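4,5-DOPA dioxygenase extradiol (Escherichia coli, PDB 2PW6) opens the aromatic ring of DOPA between carbons 4 and 5 in vitro as a zinc-dependent extradiol dioxygenase whose physiological substrate is unknown. Local coordinates at residues P16-H22 with M265-G271; N174-N178 with S262-L266; D31-T35 with V255-E259. All coordinates share one frame. Numbering follows the deposited sequence.

Interaction 1: P16-H22 with M265-G271; sequences PALFLGH and MLSVQIG. With ZN (zinc ion), chain B.
Regular antiparallel pairing gives way at one end to a side-chain hydroxyl: Gly21 N donates to Ser267 OG (3.3 Å) where a backbone carbonyl would be expected. The segments are neighbouring strands in the mixed central sheet of a LigB-type dioxygenase, 17-21 and 268-270, their axes 4.8 Å apart and at 173°. Ala17 and Ile270 form a hydrogen-bonded pair (Ala17 N to Ile270 O 3.1 Å, Ile270 N to Ala17 O 2.7 Å), Leu18 faces Gln269 as a non-hydrogen-bonded pair, and Phe19 with Val268 closes a second ring (Phe19 N to Val268 O 2.9 Å, Val268 N to Phe19 O 2.8 Å). Ala17, Phe19, Val268 and Ile270 share the face covered by helix 236-243. Phe19, chi1 t, brings CE2 to 3.2 Å from Leu266 O. Gly21 lies against Met265, where a CB would clash with Met265 C. The strand then delivers His22, chi1 p, to the metal; His57, His234 and Asp86 of the second subunit complete the site, with His22 NE2 2.4 Å from ZN.

Interaction 2: N174-N178 with S262-L266; sequences NVVHN and SLSML. With ZN (zinc ion), chain D.
Val176 lays its side chain over Ser264, CB to CB 3.6 Å, at the point where the loop following central strand 167-173 meets a short two-stranded antiparallel sheet. Strand 263-264 of that sheet begins at a classic beta bulge, with Ser262 and Leu263 both facing Glu259. The loop 174-178 has no regular secondary structure, yet its Val176 is extended (phi/psi -125/124) and acts as a local strand-like partner: Ser264 N donates to Val176 O at 3.1 Å, with the two CA atoms 4.8 Å apart.

A second bond comes from a side chain. Asn174, chi1 m, swings its amide so that ND2 reaches Ser264 O at 2.7 Å; the same nitrogen also bonds to His22 O, so one amide ties together two backbone carbonyls. A water bridges the two segments, accepting from Val175 N (3.0 Å) and donating to Ser264 O (3.1 Å) and Leu266 O (2.9 Å). Val175 CG2 also packs on Leu266 CD2 at 4.1 Å. The hydroxyl of Ser264, chi1 t, pairs with Asn198 on helix 192-202.

The arrangement illustrates how a loop carrying a metal ligand is joined to its neighbour by backbone, side-chain and water-mediated bonds, with the CA-to-CB bond of its histidine directed away from that neighbour. CD2 of His177, chi1 t, still touches Leu263 CD1 at 3.9 Å. Its ring stacks on His234, and NE2 bonds to Asp86 of the second subunit. A zinc ion, distinct from the one held by His22, is bound through His177 O at 2.3 Å and His177 ND1 at 2.0 Å.

Interaction 3: D31-T35 with V255-E259; sequences DNLYT and VEGIE
Asp31 stands clear of the facing segment and makes a salt bridge to Lys129, marking the exposed approach to a helix. Asn32 then takes the N-cap position of helix 33-44: with chi1 p, its OD1 accepts from Tyr34 N at 2.9 Å and, weakly, from Thr35 N at 3.4 Å. The cap satisfies the amide of Tyr34, and weakly that of Thr35, at the start of the helix, just where the two side chains facing 255-259 are carried.

Leu33, chi1 t and chi2 p, comes first, its CG 3.8 Å from Val255 CG2. Tyr34 supplies most of what 31-35 contributes. Its CB leaves sideways, but with chi1 m and chi2 -68° the ring reaches along 255-259, CD1 lying 3.9 Å from Val255 CG2 and CE1 3.7 Å from Glu256 O. The carbonyl, Gly257 CA and the Glu259 carboxylate all gather near the plane of the ring at its edge. At the tip, Tyr34 OH passes 3.3 Å from Gly257 CA and donates to Glu259 OE2 at 2.8 Å. Gly257 (phi/psi 158/147) leaves room for this, since a CB there would clash with the hydroxyl. Glu259 meets it with chi1 and chi2 both m. Thr35 turns back to its own segment, OG1 donating to Asn32 O at 3.0 Å.

On the facing segment, Val255 (-171/151) and Glu256 (-159/169) are extended, and the chain runs on into strand 258-259. The whole is an Asn-capped helix N-terminus docked by a tyrosine onto the chain entering a two-stranded antiparallel sheet, within the LigB-type catalytic domain.

Overall arrangement
The three contacts show how a C-terminal chain can tie separate parts of a metalloenzyme together. Interactions 1 and 2 share Met265 and Leu266 and meet where Asn174 ND2 lies 3.1 Å from His22 O, a probable hydrogen bond. Interaction 3 joins through Met265 N to Gly257 O (2.6 Å) and Ser267 N to Val255 O (3.0 Å), both probable hydrogen bonds, and through Met265 CB against Tyr34 CE1 (3.4 Å). Their centres are 12 to 13 Å apart. His22 and His177 bind separate zinc ions, 7.7 Å apart (ZN of chain B to ZN of chain D), the former shared with His57 and His234; Tyr34 stays about 8 Å from His22 between side chains.

Interaction 1: P16-H22 with M265-G271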
ATOM      1  N   PRO A  16      18.188 -18.981 -10.950  1.00 55.39           N
ATOM      2  CA  PRO A  16      18.689 -18.124  -9.867  1.00 54.02           C
ATOM      3  C   PRO A  16      17.573 -17.715  -8.883  1.00 52.54           C
ATOM      4  O   PRO A  16      16.395 -17.716  -9.245  1.00 52.43           O
ATOM      5  CB  PRO A  16      19.214 -16.895 -10.616  1.00 54.00           C
ATOM      6  CG  PRO A  16      18.331 -16.816 -11.847  1.00 55.22           C
ATOM      7  CD  PRO A  16      18.063 -18.250 -12.231  1.00 55.19           C
ATOM      8  N   ALA A  17      17.954 -17.412  -7.646  1.00 50.45           N
ATOM      9  CA  ALA A  17      17.071 -16.716  -6.712  1.00 49.10           C
ATOM     10  C   ALA A  17      17.505 -15.241  -6.545  1.00 48.44           C
ATOM     11  O   ALA A  17      18.692 -14.901  -6.585  1.00 48.44           O
ATOM     12  CB  ALA A  17      17.010 -17.441  -5.367  1.00 48.37           C
ATOM     13  N   LEU A  18      16.520 -14.372  -6.383  1.00 47.46           N
ATOM     14  CA  LEU A  18      16.726 -12.940  -6.374  1.00 46.53           C
ATOM     15  C   LEU A  18      16.040 -12.279  -5.198  1.00 45.62           C
ATOM     16  O   LEU A  18      14.839 -12.478  -4.987  1.00 45.71           O
ATOM     17  CB  LEU A  18      16.179 -12.333  -7.655  1.00 46.28           C
ATOM     18  CG  LEU A  18      17.141 -12.102  -8.817  1.00 47.98           C
ATOM     19  CD1 LEU A  18      17.831 -13.367  -9.276  1.00 48.22           C
ATOM     20  CD2 LEU A  18      16.328 -11.521  -9.948  1.00 47.51           C
ATOM     21  N   PHE A  19      16.823 -11.523  -4.429  1.00 44.49           N
ATOM     22  CA  PHE A  19      16.306 -10.575  -3.427  1.00 43.43           C
ATOM     23  C   PHE A  19      16.452  -9.174  -3.977  1.00 43.05           C
ATOM     24  O   PHE A  19      17.542  -8.763  -4.312  1.00 43.77           O
ATOM     25  CB  PHE A  19      17.064 -10.667  -2.085  1.00 42.70           C
ATOM     26  CG  PHE A  19      16.669  -9.588  -1.112  1.00 41.47           C
ATOM     27  CD1 PHE A  19      15.455  -9.647  -0.452  1.00 38.72           C
ATOM     28  CD2 PHE A  19      17.497  -8.459  -0.914  1.00 41.88           C
ATOM     29  CE1 PHE A  19      15.075  -8.659   0.416  1.00 38.50           C
ATOM     30  CE2 PHE A  19      17.122  -7.450  -0.052  1.00 39.03           C
ATOM     31  CZ  PHE A  19      15.928  -7.542   0.618  1.00 41.72           C
ATOM     32  N   LEU A  20      15.363  -8.437  -4.085  1.00 42.96           N
ATOM     33  CA  LEU A  20      15.448  -7.084  -4.572  1.00 43.21           C
ATOM     34  C   LEU A  20      15.053  -6.109  -3.463  1.00 43.07           C
ATOM     35  O   LEU A  20      14.032  -6.301  -2.801  1.00 42.91           O
ATOM     36  CB  LEU A  20      14.568  -6.853  -5.815  1.00 43.59           C
ATOM     37  CG  LEU A  20      14.787  -7.526  -7.184  1.00 44.93           C
ATOM     38  CD1 LEU A  20      16.254  -7.800  -7.470  1.00 46.84           C
ATOM     39  CD2 LEU A  20      14.003  -8.830  -7.274  1.00 46.95           C
ATOM     40  N   GLY A  21      15.882  -5.076  -3.274  1.00 42.76           N
ATOM     41  CA  GLY A  21      15.522  -3.898  -2.512  1.00 42.08           C
ATOM     42  C   GLY A  21      14.557  -3.146  -3.373  1.00 43.01           C
ATOM     43  O   GLY A  21      14.842  -2.867  -4.528  1.00 44.42           O
ATOM     44  N   HIS A  22      13.390  -2.825  -2.858  1.00 43.09           N
ATOM     45  CA  HIS A  22      12.368  -2.162  -3.637  1.00 42.33           C
ATOM     46  C   HIS A  22      12.016  -0.769  -3.153  1.00 43.18           C
ATOM     47  O   HIS A  22      12.406  -0.388  -2.081  1.00 42.53           O
ATOM     48  CB  HIS A  22      11.121  -3.038  -3.774  1.00 41.57           C
ATOM     49  CG  HIS A  22      10.306  -3.166  -2.524  1.00 40.33           C
ATOM     50  ND1 HIS A  22       9.847  -4.371  -2.067  1.00 40.40           N
ATOM     51  CD2 HIS A  22       9.839  -2.246  -1.662  1.00 37.70           C
ATOM     52  CE1 HIS A  22       9.151  -4.193  -0.973  1.00 38.71           C
ATOM     53  NE2 HIS A  22       9.130  -2.911  -0.702  1.00 36.34           N
HETATM   54  N   MSE A 265      18.767  -0.382  -0.797  1.00 45.63           N
HETATM   55  CA  MSE A 265      18.306  -0.845  -2.101  1.00 46.87           C
HETATM   56  C   MSE A 265      19.149  -2.026  -2.540  1.00 46.90           C
HETATM   57  O   MSE A 265      19.094  -2.458  -3.694  1.00 48.51           O
HETATM   58  CB  MSE A 265      18.368   0.282  -3.148  1.00 47.60           C
HETATM   59  CG  MSE A 265      17.346   1.410  -3.039  1.00 48.02           C
HETATM   60 SE   MSE A 265      15.424   0.959  -2.819  1.00 53.85          SE
HETATM   61  CE  MSE A 265      14.621   2.140  -4.123  1.00 53.47           C
ATOM     62  N   LEU A 266      19.935  -2.542  -1.605  1.00 46.71           N
ATOM     63  CA  LEU A 266      20.732  -3.721  -1.810  1.00 46.65           C
ATOM     64  C   LEU A 266      19.942  -4.922  -2.366  1.00 48.14           C
ATOM     65  O   LEU A 266      19.126  -5.533  -1.648  1.00 47.98           O
ATOM     66  CB  LEU A 266      21.398  -4.121  -0.501  1.00 45.73           C
ATOM     67  CG  LEU A 266      22.306  -5.343  -0.582  1.00 43.21           C
ATOM     68  CD1 LEU A 266      23.483  -5.106  -1.542  1.00 43.14           C
ATOM     69  CD2 LEU A 266      22.815  -5.639   0.763  1.00 39.37           C
ATOM     70  N   SER A 267      20.220  -5.241  -3.633  1.00 48.85           N
ATOM     71  CA  SER A 267      19.744  -6.445  -4.304  1.00 49.17           C
ATOM     72  C   SER A 267      20.785  -7.575  -4.360  1.00 50.38           C
ATOM     73  O   SER A 267      21.995  -7.325  -4.424  1.00 50.63           O
ATOM     74  CB  SER A 267      19.258  -6.071  -5.680  1.00 48.82           C
ATOM     75  OG  SER A 267      18.265  -5.063  -5.541  1.00 48.53           O
ATOM     76  N   VAL A 268      20.311  -8.824  -4.312  1.00 51.15           N
ATOM     77  CA  VAL A 268      21.190  -9.989  -4.222  1.00 51.57           C
ATOM     78  C   VAL A 268      20.754 -11.073  -5.221  1.00 52.54           C
ATOM     79  O   VAL A 268      19.576 -11.425  -5.293  1.00 52.97           O
ATOM     80  CB  VAL A 268      21.257 -10.546  -2.769  1.00 51.69           C
ATOM     81  CG1 VAL A 268      22.126 -11.829  -2.677  1.00 50.36           C
ATOM     82  CG2 VAL A 268      21.746  -9.462  -1.796  1.00 49.61           C
ATOM     83  N   GLN A 269      21.701 -11.568  -6.016  1.00 52.97           N
ATOM     84  CA  GLN A 269      21.425 -12.667  -6.948  1.00 52.94           C
ATOM     85  C   GLN A 269      22.151 -13.924  -6.474  1.00 53.40           C
ATOM     86  O   GLN A 269      23.342 -13.896  -6.180  1.00 53.68           O
ATOM     87  CB  GLN A 269      21.794 -12.311  -8.399  1.00 52.68           C
ATOM     88  CG  GLN A 269      21.391 -13.414  -9.399  1.00 51.95           C
ATOM     89  CD  GLN A 269      21.706 -13.099 -10.866  1.00 52.08           C
ATOM     90  OE1 GLN A 269      21.421 -11.999 -11.373  1.00 49.16           O
ATOM     91  NE2 GLN A 269      22.266 -14.090 -11.563  1.00 49.58           N
ATOM     92  N   ILE A 270      21.407 -15.011  -6.324  1.00 53.88           N
ATOM     93  CA  ILE A 270      21.995 -16.294  -5.960  1.00 54.13           C
ATOM     94  C   ILE A 270      22.035 -17.126  -7.234  1.00 54.65           C
ATOM     95  O   ILE A 270      21.003 -17.364  -7.860  1.00 54.77           O
ATOM     96  CB  ILE A 270      21.172 -17.017  -4.863  1.00 53.73           C
ATOM     97  CG1 ILE A 270      21.216 -16.228  -3.536  1.00 53.97           C
ATOM     98  CG2 ILE A 270      21.592 -18.483  -4.738  1.00 54.02           C
ATOM     99  CD1 ILE A 270      22.305 -16.593  -2.565  1.00 52.73           C
ATOM    100  N   GLY A 271      23.237 -17.544  -7.618  1.00 55.56           N
ATOM    101  CA  GLY A 271      23.443 -18.354  -8.821  1.00 56.23           C
ATOM    102  C   GLY A 271      23.133 -17.616 -10.106  1.00 56.38           C
ATOM    103  O   GLY A 271      22.671 -18.238 -11.074  1.00 57.31           O
TER
HETATM  104 ZN    ZN B 272       8.162  -2.101   1.339  1.00 23.09          ZN

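Interaction 2: N174-N178 with S262-L266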
ATOM      1  N   ASN A 174      13.837  -4.950   1.891  1.00 38.00           N
ATOM      2  CA  ASN A 174      14.831  -3.859   2.156  1.00 37.09           C
ATOM      3  C   ASN A 174      15.576  -4.216   3.424  1.00 36.92           C
ATOM      4  O   ASN A 174      14.962  -4.298   4.516  1.00 37.54           O
ATOM      5  CB  ASN A 174      14.179  -2.455   2.367  1.00 36.21           C
ATOM      6  CG  ASN A 174      13.535  -1.855   1.099  1.00 36.76           C
ATOM      7  OD1 ASN A 174      12.302  -1.627   1.066  1.00 34.98           O
ATOM      8  ND2 ASN A 174      14.361  -1.513   0.089  1.00 33.09           N
ATOM      9  N   VAL A 175      16.881  -4.458   3.304  1.00 36.54           N
ATOM     10  CA  VAL A 175      17.702  -4.822   4.448  1.00 36.53           C
ATOM     11  C   VAL A 175      17.895  -3.664   5.480  1.00 37.43           C
ATOM     12  O   VAL A 175      18.224  -3.926   6.672  1.00 38.26           O
ATOM     13  CB  VAL A 175      19.056  -5.417   4.012  1.00 37.60           C
ATOM     14  CG1 VAL A 175      18.833  -6.537   3.003  1.00 37.67           C
ATOM     15  CG2 VAL A 175      20.000  -4.321   3.435  1.00 35.37           C
ATOM     16  N   VAL A 176      17.637  -2.424   5.052  1.00 37.11           N
ATOM     17  CA  VAL A 176      17.478  -1.281   5.981  1.00 38.13           C
ATOM     18  C   VAL A 176      16.157  -0.593   5.742  1.00 37.98           C
ATOM     19  O   VAL A 176      15.869  -0.129   4.616  1.00 37.79           O
ATOM     20  CB  VAL A 176      18.629  -0.163   5.889  1.00 38.43           C
ATOM     21  CG1 VAL A 176      18.407   0.914   6.959  1.00 37.69           C
ATOM     22  CG2 VAL A 176      20.024  -0.765   5.998  1.00 37.22           C
ATOM     23  N   HIS A 177      15.355  -0.485   6.801  1.00 38.26           N
ATOM     24  CA  HIS A 177      13.999  -0.060   6.583  1.00 38.55           C
ATOM     25  C   HIS A 177      13.360   0.514   7.819  1.00 39.76           C
ATOM     26  O   HIS A 177      12.610  -0.172   8.534  1.00 41.30           O
ATOM     27  CB  HIS A 177      13.139  -1.229   6.008  1.00 37.77           C
ATOM     28  CG  HIS A 177      11.750  -0.814   5.629  1.00 35.06           C
ATOM     29  ND1 HIS A 177      10.762  -0.567   6.572  1.00 32.18           N
ATOM     30  CD2 HIS A 177      11.207  -0.539   4.414  1.00 30.83           C
ATOM     31  CE1 HIS A 177       9.649  -0.232   5.931  1.00 34.60           C
ATOM     32  NE2 HIS A 177       9.898  -0.189   4.629  1.00 33.92           N
ATOM     33  N   ASN A 178      13.613   1.795   8.037  1.00 41.48           N
ATOM     34  CA  ASN A 178      13.057   2.513   9.170  1.00 41.85           C
ATOM     35  C   ASN A 178      12.500   3.778   8.576  1.00 42.14           C
ATOM     36  O   ASN A 178      13.267   4.636   8.154  1.00 42.79           O
ATOM     37  CB  ASN A 178      14.129   2.799  10.236  1.00 41.76           C
ATOM     38  CG  ASN A 178      13.528   3.317  11.556  1.00 42.04           C
ATOM     39  OD1 ASN A 178      12.544   4.028  11.539  1.00 41.65           O
ATOM     40  ND2 ASN A 178      14.102   2.913  12.695  1.00 41.57           N
ATOM     41  N   SER A 262      18.076   6.175   4.768  1.00 42.99           N
ATOM     42  CA  SER A 262      18.018   4.821   5.343  1.00 42.34           C
ATOM     43  C   SER A 262      17.283   3.727   4.545  1.00 42.34           C
ATOM     44  O   SER A 262      17.262   2.597   4.979  1.00 42.56           O
ATOM     45  CB  SER A 262      17.513   4.857   6.792  1.00 40.81           C
ATOM     46  OG  SER A 262      16.294   5.534   6.819  1.00 38.25           O
ATOM     47  N   LEU A 263      16.703   4.037   3.393  1.00 42.78           N
ATOM     48  CA  LEU A 263      16.122   2.978   2.566  1.00 42.55           C
ATOM     49  C   LEU A 263      17.193   2.213   1.791  1.00 42.43           C
ATOM     50  O   LEU A 263      17.637   2.663   0.737  1.00 42.17           O
ATOM     51  CB  LEU A 263      15.059   3.545   1.628  1.00 42.78           C
ATOM     52  CG  LEU A 263      14.071   2.571   0.969  1.00 44.29           C
ATOM     53  CD1 LEU A 263      13.252   1.715   1.999  1.00 44.22           C
ATOM     54  CD2 LEU A 263      13.135   3.375   0.138  1.00 45.07           C
ATOM     55  N   SER A 264      17.607   1.048   2.293  1.00 42.58           N
ATOM     56  CA  SER A 264      18.595   0.272   1.526  1.00 43.61           C
ATOM     57  C   SER A 264      18.038  -0.505   0.310  1.00 44.27           C
ATOM     58  O   SER A 264      16.987  -1.163   0.374  1.00 42.91           O
ATOM     59  CB  SER A 264      19.469  -0.619   2.387  1.00 43.15           C
ATOM     60  OG  SER A 264      20.385  -1.300   1.540  1.00 43.62           O
HETATM   61  N   MSE A 265      18.767  -0.382  -0.797  1.00 45.63           N
HETATM   62  CA  MSE A 265      18.306  -0.845  -2.101  1.00 46.87           C
HETATM   63  C   MSE A 265      19.149  -2.026  -2.540  1.00 46.90           C
HETATM   64  O   MSE A 265      19.094  -2.458  -3.694  1.00 48.51           O
HETATM   65  CB  MSE A 265      18.368   0.282  -3.148  1.00 47.60           C
HETATM   66  CG  MSE A 265      17.346   1.410  -3.039  1.00 48.02           C
HETATM   67 SE   MSE A 265      15.424   0.959  -2.819  1.00 53.85          SE
HETATM   68  CE  MSE A 265      14.621   2.140  -4.123  1.00 53.47           C
ATOM     69  N   LEU A 266      19.935  -2.542  -1.605  1.00 46.71           N
ATOM     70  CA  LEU A 266      20.732  -3.721  -1.810  1.00 46.65           C
ATOM     71  C   LEU A 266      19.942  -4.922  -2.366  1.00 48.14           C
ATOM     72  O   LEU A 266      19.126  -5.533  -1.648  1.00 47.98           O
ATOM     73  CB  LEU A 266      21.398  -4.121  -0.501  1.00 45.73           C
ATOM     74  CG  LEU A 266      22.306  -5.343  -0.582  1.00 43.21           C
ATOM     75  CD1 LEU A 266      23.483  -5.106  -1.542  1.00 43.14           C
ATOM     76  CD2 LEU A 266      22.815  -5.639   0.763  1.00 39.37           C
TER
HETATM   77 ZN    ZN D 274      10.421  -0.838   8.573  0.50 12.55          ZN
HETATM   78  O   HOH W   1      17.581  -4.181   0.413  1.00 51.46           O

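Interaction 3: D31-T35 with V255-E259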
ATOM      1  N   ASP A  31      12.923   5.976 -15.592  1.00 74.84           N
ATOM      2  CA  ASP A  31      13.276   6.394 -14.216  1.00 73.14           C
ATOM      3  C   ASP A  31      14.749   6.392 -13.859  1.00 71.71           C
ATOM      4  O   ASP A  31      15.441   7.385 -14.092  1.00 71.91           O
ATOM      5  CB  ASP A  31      12.523   5.560 -13.174  1.00 73.51           C
ATOM      6  CG  ASP A  31      11.079   5.350 -13.531  1.00 73.88           C
ATOM      7  OD1 ASP A  31      10.748   4.194 -13.874  1.00 73.56           O
ATOM      8  OD2 ASP A  31      10.297   6.334 -13.482  1.00 74.31           O
ATOM      9  N   ASN A  32      15.223   5.291 -13.273  1.00 69.64           N
ATOM     10  CA  ASN A  32      16.538   5.287 -12.640  1.00 67.66           C
ATOM     11  C   ASN A  32      17.354   4.003 -12.709  1.00 66.13           C
ATOM     12  O   ASN A  32      17.051   3.093 -13.479  1.00 65.69           O
ATOM     13  CB  ASN A  32      16.467   5.834 -11.187  1.00 67.97           C
ATOM     14  CG  ASN A  32      15.703   4.920 -10.229  1.00 67.67           C
ATOM     15  OD1 ASN A  32      15.835   3.688 -10.250  1.00 67.73           O
ATOM     16  ND2 ASN A  32      14.919   5.536  -9.360  1.00 67.52           N
ATOM     17  N   LEU A  33      18.393   3.964 -11.878  1.00 64.62           N
ATOM     18  CA  LEU A  33      19.402   2.919 -11.851  1.00 63.33           C
ATOM     19  C   LEU A  33      18.807   1.577 -11.471  1.00 61.98           C
ATOM     20  O   LEU A  33      19.242   0.526 -11.954  1.00 61.79           O
ATOM     21  CB  LEU A  33      20.475   3.308 -10.825  1.00 63.50           C
ATOM     22  CG  LEU A  33      21.530   2.289 -10.386  1.00 63.63           C
ATOM     23  CD1 LEU A  33      22.700   2.248 -11.368  1.00 64.45           C
ATOM     24  CD2 LEU A  33      22.015   2.598  -8.976  1.00 64.05           C
ATOM     25  N   TYR A  34      17.835   1.630 -10.563  1.00 60.71           N
ATOM     26  CA  TYR A  34      17.242   0.439  -9.965  1.00 58.97           C
ATOM     27  C   TYR A  34      16.286  -0.217 -10.936  1.00 58.30           C
ATOM     28  O   TYR A  34      16.338  -1.432 -11.143  1.00 58.12           O
ATOM     29  CB  TYR A  34      16.518   0.802  -8.668  1.00 58.03           C
ATOM     30  CG  TYR A  34      17.414   1.500  -7.687  1.00 56.77           C
ATOM     31  CD1 TYR A  34      18.467   0.808  -7.088  1.00 55.88           C
ATOM     32  CD2 TYR A  34      17.229   2.845  -7.364  1.00 53.90           C
ATOM     33  CE1 TYR A  34      19.317   1.430  -6.194  1.00 56.75           C
ATOM     34  CE2 TYR A  34      18.085   3.485  -6.449  1.00 55.00           C
ATOM     35  CZ  TYR A  34      19.125   2.760  -5.866  1.00 55.49           C
ATOM     36  OH  TYR A  34      20.003   3.323  -4.961  1.00 55.49           O
ATOM     37  N   THR A  35      15.427   0.590 -11.540  1.00 57.77           N
ATOM     38  CA  THR A  35      14.478   0.067 -12.490  1.00 57.82           C
ATOM     39  C   THR A  35      15.208  -0.526 -13.681  1.00 58.10           C
ATOM     40  O   THR A  35      14.781  -1.551 -14.211  1.00 58.08           O
ATOM     41  CB  THR A  35      13.469   1.120 -12.941  1.00 57.90           C
ATOM     42  OG1 THR A  35      14.166   2.275 -13.422  1.00 58.13           O
ATOM     43  CG2 THR A  35      12.549   1.514 -11.784  1.00 56.85           C
ATOM     44  N   VAL A 255      22.544  -4.666  -8.090  1.00 60.30           N
ATOM     45  CA  VAL A 255      22.333  -3.248  -7.837  1.00 60.60           C
ATOM     46  C   VAL A 255      22.305  -2.966  -6.326  1.00 60.74           C
ATOM     47  O   VAL A 255      22.024  -3.872  -5.531  1.00 60.61           O
ATOM     48  CB  VAL A 255      21.085  -2.720  -8.599  1.00 61.03           C
ATOM     49  CG1 VAL A 255      19.788  -3.026  -7.845  1.00 62.18           C
ATOM     50  CG2 VAL A 255      21.222  -1.223  -8.952  1.00 60.57           C
ATOM     51  N   GLU A 256      22.701  -1.781  -5.912  1.00 60.57           N
ATOM     52  CA  GLU A 256      22.763  -1.484  -4.502  1.00 60.74           C
ATOM     53  C   GLU A 256      22.738  -0.002  -4.367  1.00 60.27           C
ATOM     54  O   GLU A 256      22.832   0.689  -5.343  1.00 60.69           O
ATOM     55  CB  GLU A 256      24.004  -2.060  -3.865  1.00 60.48           C
ATOM     56  CG  GLU A 256      25.191  -1.144  -3.938  1.00 62.28           C
ATOM     57  CD  GLU A 256      26.439  -1.769  -3.411  1.00 62.36           C
ATOM     58  OE1 GLU A 256      26.699  -1.655  -2.212  1.00 63.46           O
ATOM     59  OE2 GLU A 256      27.163  -2.378  -4.202  1.00 65.10           O
ATOM     60  N   GLY A 257      22.555   0.485  -3.156  1.00 59.95           N
ATOM     61  CA  GLY A 257      22.134   1.850  -2.965  1.00 59.29           C
ATOM     62  C   GLY A 257      21.473   2.087  -1.639  1.00 58.26           C
ATOM     63  O   GLY A 257      20.843   1.228  -1.114  1.00 59.12           O
ATOM     64  N   ILE A 258      21.643   3.261  -1.089  1.00 56.25           N
ATOM     65  CA  ILE A 258      20.869   3.645   0.041  1.00 54.82           C
ATOM     66  C   ILE A 258      20.257   4.942  -0.283  1.00 54.25           C
ATOM     67  O   ILE A 258      20.937   5.913  -0.446  1.00 54.72           O
ATOM     68  CB  ILE A 258      21.706   3.828   1.266  1.00 54.99           C
ATOM     69  CG1 ILE A 258      22.476   2.566   1.567  1.00 54.28           C
ATOM     70  CG2 ILE A 258      20.835   4.145   2.422  1.00 55.18           C
ATOM     71  CD1 ILE A 258      23.073   2.550   2.872  1.00 53.56           C
ATOM     72  N   GLU A 259      18.953   4.947  -0.394  1.00 52.68           N
ATOM     73  CA  GLU A 259      18.193   6.152  -0.714  1.00 51.79           C
ATOM     74  C   GLU A 259      17.555   6.789   0.519  1.00 51.10           C
ATOM     75  O   GLU A 259      17.250   6.115   1.493  1.00 50.22           O
ATOM     76  CB  GLU A 259      17.096   5.847  -1.744  1.00 51.90           C
ATOM     77  CG  GLU A 259      17.605   5.339  -3.051  1.00 51.82           C
ATOM     78  CD  GLU A 259      18.363   6.393  -3.816  1.00 54.03           C
ATOM     79  OE1 GLU A 259      17.964   7.576  -3.791  1.00 53.51           O
ATOM     80  OE2 GLU A 259      19.363   6.035  -4.457  1.00 55.82           O
TER